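Local coordinates for threonine--tRNA ligase catalytic subunit (Aeropyrum pernix, PDB 3A32), which probably catalyses the attachment of threonine to its cognate tRNA, activating the amino acid with ATP and then transferring it to the acceptor end, at residues 112-115 and 116-119; 359-362 and 363-367. All coordinates share one frame; numbering follows the deposited sequence.

Interaction 1: residues 112-115 and 116-119. With ZN (zinc ion), chain G.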
loop_
_atom_site.group_PDB
_atom_site.type_symbol
_atom_site.label_atom_id
_atom_site.label_comp_id
_atom_site.label_asym_id
_atom_site.label_seq_id
_atom_site.Cartn_x
_atom_site.Cartn_y
_atom_site.Cartn_z
ATOM N N CYS A 112 -16.784 5.427 -3.968
ATOM C CA CYS A 112 -18.137 5.256 -3.369
ATOM C C CYS A 112 -19.004 4.068 -3.801
ATOM O O CYS A 112 -19.508 3.360 -2.925
ATOM C CB CYS A 112 -18.982 6.568 -3.484
ATOM S SG CYS A 112 -18.009 8.095 -3.760
ATOM N N PRO A 113 -19.303 3.933 -5.121
ATOM C CA PRO A 113 -20.112 2.813 -5.617
ATOM C C PRO A 113 -19.487 1.452 -5.316
ATOM O O PRO A 113 -20.221 0.510 -4.975
ATOM C CB PRO A 113 -20.178 3.068 -7.135
ATOM C CG PRO A 113 -19.954 4.584 -7.296
ATOM C CD PRO A 113 -18.990 4.916 -6.182
ATOM N N TYR A 114 -18.156 1.350 -5.405
ATOM C CA TYR A 114 -17.478 0.092 -5.030
ATOM C C TYR A 114 -17.665 -0.203 -3.541
ATOM O O TYR A 114 -18.029 -1.309 -3.187
ATOM C CB TYR A 114 -16.006 0.058 -5.475
ATOM C CG TYR A 114 -15.769 -0.498 -6.912
ATOM C CD1 TYR A 114 -14.974 0.184 -7.833
ATOM C CD2 TYR A 114 -16.288 -1.721 -7.309
ATOM C CE1 TYR A 114 -14.731 -0.308 -9.112
ATOM C CE2 TYR A 114 -16.024 -2.240 -8.587
ATOM C CZ TYR A 114 -15.262 -1.534 -9.474
ATOM O OH TYR A 114 -15.032 -2.045 -10.742
ATOM N N HIS A 115 -17.481 0.801 -2.679
ATOM C CA HIS A 115 -17.642 0.630 -1.203
ATOM C C HIS A 115 -19.056 0.232 -0.845
ATOM O O HIS A 115 -19.230 -0.540 0.073
ATOM C CB HIS A 115 -17.247 1.910 -0.446
ATOM C CG HIS A 115 -15.771 2.188 -0.497
ATOM N ND1 HIS A 115 -15.162 3.167 0.259
ATOM C CD2 HIS A 115 -14.780 1.579 -1.195
ATOM C CE1 HIS A 115 -13.862 3.140 0.036
ATOM N NE2 HIS A 115 -13.606 2.190 -0.840
ATOM N N ILE A 116 -20.050 0.762 -1.586
ATOM C CA ILE A 116 -21.460 0.350 -1.428
ATOM C C ILE A 116 -21.740 -1.070 -1.899
ATOM O O ILE A 116 -22.481 -1.771 -1.249
ATOM C CB ILE A 116 -22.454 1.312 -2.097
ATOM C CG1 ILE A 116 -22.360 2.675 -1.438
ATOM C CG2 ILE A 116 -23.924 0.756 -2.007
ATOM C CD1 ILE A 116 -22.848 3.730 -2.383
ATOM N N LEU A 117 -21.152 -1.494 -3.014
ATOM C CA LEU A 117 -21.263 -2.885 -3.413
ATOM C C LEU A 117 -20.713 -3.835 -2.325
ATOM O O LEU A 117 -21.272 -4.926 -2.084
ATOM C CB LEU A 117 -20.581 -3.136 -4.779
ATOM C CG LEU A 117 -21.210 -2.600 -6.097
ATOM C CD1 LEU A 117 -20.347 -3.004 -7.297
ATOM C CD2 LEU A 117 -22.684 -3.082 -6.351
ATOM N N LEU A 118 -19.613 -3.444 -1.680
ATOM C CA LEU A 118 -19.012 -4.255 -0.611
ATOM C C LEU A 118 -19.923 -4.330 0.600
ATOM O O LEU A 118 -20.028 -5.352 1.214
ATOM C CB LEU A 118 -17.630 -3.695 -0.158
ATOM C CG LEU A 118 -16.464 -3.797 -1.178
ATOM C CD1 LEU A 118 -15.121 -3.329 -0.624
ATOM C CD2 LEU A 118 -16.348 -5.215 -1.708
ATOM N N PHE A 119 -20.512 -3.218 0.989
ATOM C CA PHE A 119 -21.626 -3.248 1.937
ATOM C C PHE A 119 -22.748 -4.222 1.481
ATOM O O PHE A 119 -23.158 -5.095 2.229
ATOM C CB PHE A 119 -22.210 -1.855 2.135
ATOM C CG PHE A 119 -23.480 -1.838 2.982
ATOM C CD1 PHE A 119 -23.412 -2.021 4.364
ATOM C CD2 PHE A 119 -24.733 -1.604 2.394
ATOM C CE1 PHE A 119 -24.589 -1.990 5.172
ATOM C CE2 PHE A 119 -25.920 -1.580 3.182
ATOM C CZ PHE A 119 -25.834 -1.775 4.585
HETATM ZN ZN ZN G . -17.635 8.862 -1.642
HETATM O O HOH W 1 -15.927 9.770 -1.047
#
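The side chain of I116 folds back over the carbonyl of C112, one turn earlier in the helix, with CG1 of I116 3.3 Å from C112 O. Its CG1 lies beside the backbone N (chi1 -63°), which turns the longer branch toward that oxygen. The same C112 O accepts the I116 N-H at 3.0 Å. Further round the helix, the ring of Y114 and the isobutyl group of L117 lie next to each other, L117 CD1 approaching obliquely at 4.3 Å from Y114 CD2, while Y114 OH is hydrogen-bonded to I76 O. Among the main-chain i to i+4 bonds the straightest, F119 N to H115 O, has an angle of 170° at the hydrogen. This is the first part of helix 112-126 in the class II synthetase core, and its opening residue supplies a zinc ligand: C112 SG binds the zinc ion at 2.3 Å. NE2 of H166, ND1 of H310 and the oxygen of a water, the last 2.0 Å from the zinc ion, complete four ligands. H115 stands in the second shell. Its ND1 is hydrogen-bonded to ND1 of H166, the two ring planes lying steeply to each other, and its NE2 is hydrogen-bonded to OE1 of E138, so that H115 probably fixes the rotation of the metal-bound imidazole. Y114, L117 and L118 also pack on L43, F36 and F44 of the second subunit, respectively.

Interaction 2: residues 359-362 and 363-367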
loop_
_atom_site.group_PDB
_atom_site.type_symbol
_atom_site.label_atom_id
_atom_site.label_comp_id
_atom_site.label_asym_id
_atom_site.label_seq_id
_atom_site.Cartn_x
_atom_site.Cartn_y
_atom_site.Cartn_z
ATOM N N LEU A 359 33.533 4.871 11.924
ATOM C CA LEU A 359 32.357 5.226 12.721
ATOM C C LEU A 359 31.124 5.577 11.865
ATOM O O LEU A 359 30.049 4.997 12.050
ATOM C CB LEU A 359 32.675 6.330 13.762
ATOM C CG LEU A 359 31.603 6.588 14.848
ATOM C CD1 LEU A 359 31.285 5.360 15.683
ATOM C CD2 LEU A 359 31.946 7.807 15.755
ATOM N N ALA A 360 31.293 6.506 10.926
ATOM C CA ALA A 360 30.224 6.943 10.016
ATOM C C ALA A 360 29.608 5.777 9.239
ATOM O O ALA A 360 28.390 5.559 9.250
ATOM C CB ALA A 360 30.767 8.018 9.036
ATOM N N SER A 361 30.474 5.040 8.565
ATOM C CA SER A 361 30.130 3.851 7.832
ATOM C C SER A 361 29.390 2.795 8.686
ATOM O O SER A 361 28.329 2.284 8.278
ATOM C CB SER A 361 31.429 3.297 7.190
ATOM O OG SER A 361 31.226 2.030 6.595
ATOM N N SER A 362 29.913 2.476 9.876
ATOM C CA SER A 362 29.214 1.531 10.759
ATOM C C SER A 362 27.858 2.040 11.263
ATOM O O SER A 362 26.874 1.292 11.270
ATOM C CB SER A 362 30.059 1.169 11.938
ATOM O OG SER A 362 31.171 0.463 11.492
ATOM N N ILE A 363 27.805 3.300 11.699
ATOM C CA ILE A 363 26.511 3.905 12.078
ATOM C C ILE A 363 25.537 3.825 10.894
ATOM O O ILE A 363 24.424 3.372 11.061
ATOM C CB ILE A 363 26.645 5.375 12.608
ATOM C CG1 ILE A 363 27.386 5.400 13.969
ATOM C CG2 ILE A 363 25.235 6.062 12.699
ATOM C CD1 ILE A 363 27.833 6.817 14.447
ATOM N N ALA A 364 25.966 4.223 9.700
ATOM C CA ALA A 364 25.104 4.168 8.509
ATOM C C ALA A 364 24.561 2.781 8.286
ATOM O O ALA A 364 23.335 2.615 8.161
ATOM C CB ALA A 364 25.842 4.662 7.265
ATOM N N LYS A 365 25.446 1.778 8.257
ATOM C CA LYS A 365 25.015 0.379 8.092
ATOM C C LYS A 365 24.051 -0.048 9.179
ATOM O O LYS A 365 23.073 -0.730 8.897
ATOM C CB LYS A 365 26.195 -0.615 8.095
ATOM C CG LYS A 365 27.052 -0.606 6.841
ATOM C CD LYS A 365 28.389 -1.445 7.046
ATOM C CE LYS A 365 29.448 -1.119 5.955
ATOM N NZ LYS A 365 28.911 -0.294 4.805
ATOM N N GLY A 366 24.369 0.309 10.423
ATOM C CA GLY A 366 23.552 -0.118 11.547
ATOM C C GLY A 366 22.144 0.489 11.477
ATOM O O GLY A 366 21.137 -0.193 11.756
ATOM N N LEU A 367 22.070 1.780 11.160
ATOM C CA LEU A 367 20.723 2.467 10.935
ATOM C C LEU A 367 19.920 1.859 9.777
ATOM O O LEU A 367 18.708 1.686 9.890
ATOM C CB LEU A 367 20.929 3.956 10.689
ATOM C CG LEU A 367 21.460 4.633 11.968
ATOM C CD1 LEU A 367 21.905 6.025 11.589
ATOM C CD2 LEU A 367 20.412 4.655 13.059
#
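L359 and I363 meet one helical turn apart: the tip of I363, CD1, lies against the branch point and one methyl of L359, 3.8 Å from CG of L359 and 3.9 Å from CD1 of L359, the two side chains slanting across each other. L359 holds CG anti to its N (chi1 -168°), and its end comes nearer I363 than its CB does. I363 places CG1 beside its own N (chi1 -68°), leaning over L359 O at 3.3 Å from that oxygen. Round the helix, K365 lies alongside S361. Its aliphatic part passes over S361 O, with CG of K365 3.5 Å from that oxygen, and beyond it CE and NZ of K365 are each 3.7 Å from S361 OG, a contact too long to count as a bond. S362 OG is hydrogen-bonded to D358 O, one turn earlier.

Behind these side chains the backbone sets the spacing: I363 N bonds to L359 O at 2.8 Å, with an angle of 172° at the hydrogen. The N-H groups of A364, K365 and G366 bond likewise to the carbonyls of A360, S361 and S362. A364 CB lies close over A360 O. In the anticodon-binding domain, helix 353-369 is the crossover of a beta-alpha-beta unit between strands 341-347 and 373-380; L359, A360 and I363 reach I403 of strand 399-403, A364 rests on V374 and V376, and I363 also touches A438 and L442 of helix 435-457.

Overall arrangement
Interaction 1 comes first along the chain, in helix 112-126 of the class II catalytic core, and interaction 2 follows in helix 353-369 of the anticodon-binding domain. Their centres are 48 Å apart and their nearest atoms about 34 Å, on opposite sides of the chain's centre, so neither touches the other. They share no sheet: the zinc ligands H166 and H310, beside interaction 1, lie on strands of the large mixed sheet of the core. Residues 112-119 thus combine a metal site with the dimer interface, whereas one face of 359-367 packs on the separate six-stranded sheet and helix 435-457, K365 and the serines lying toward the surface, away from the annotated sites.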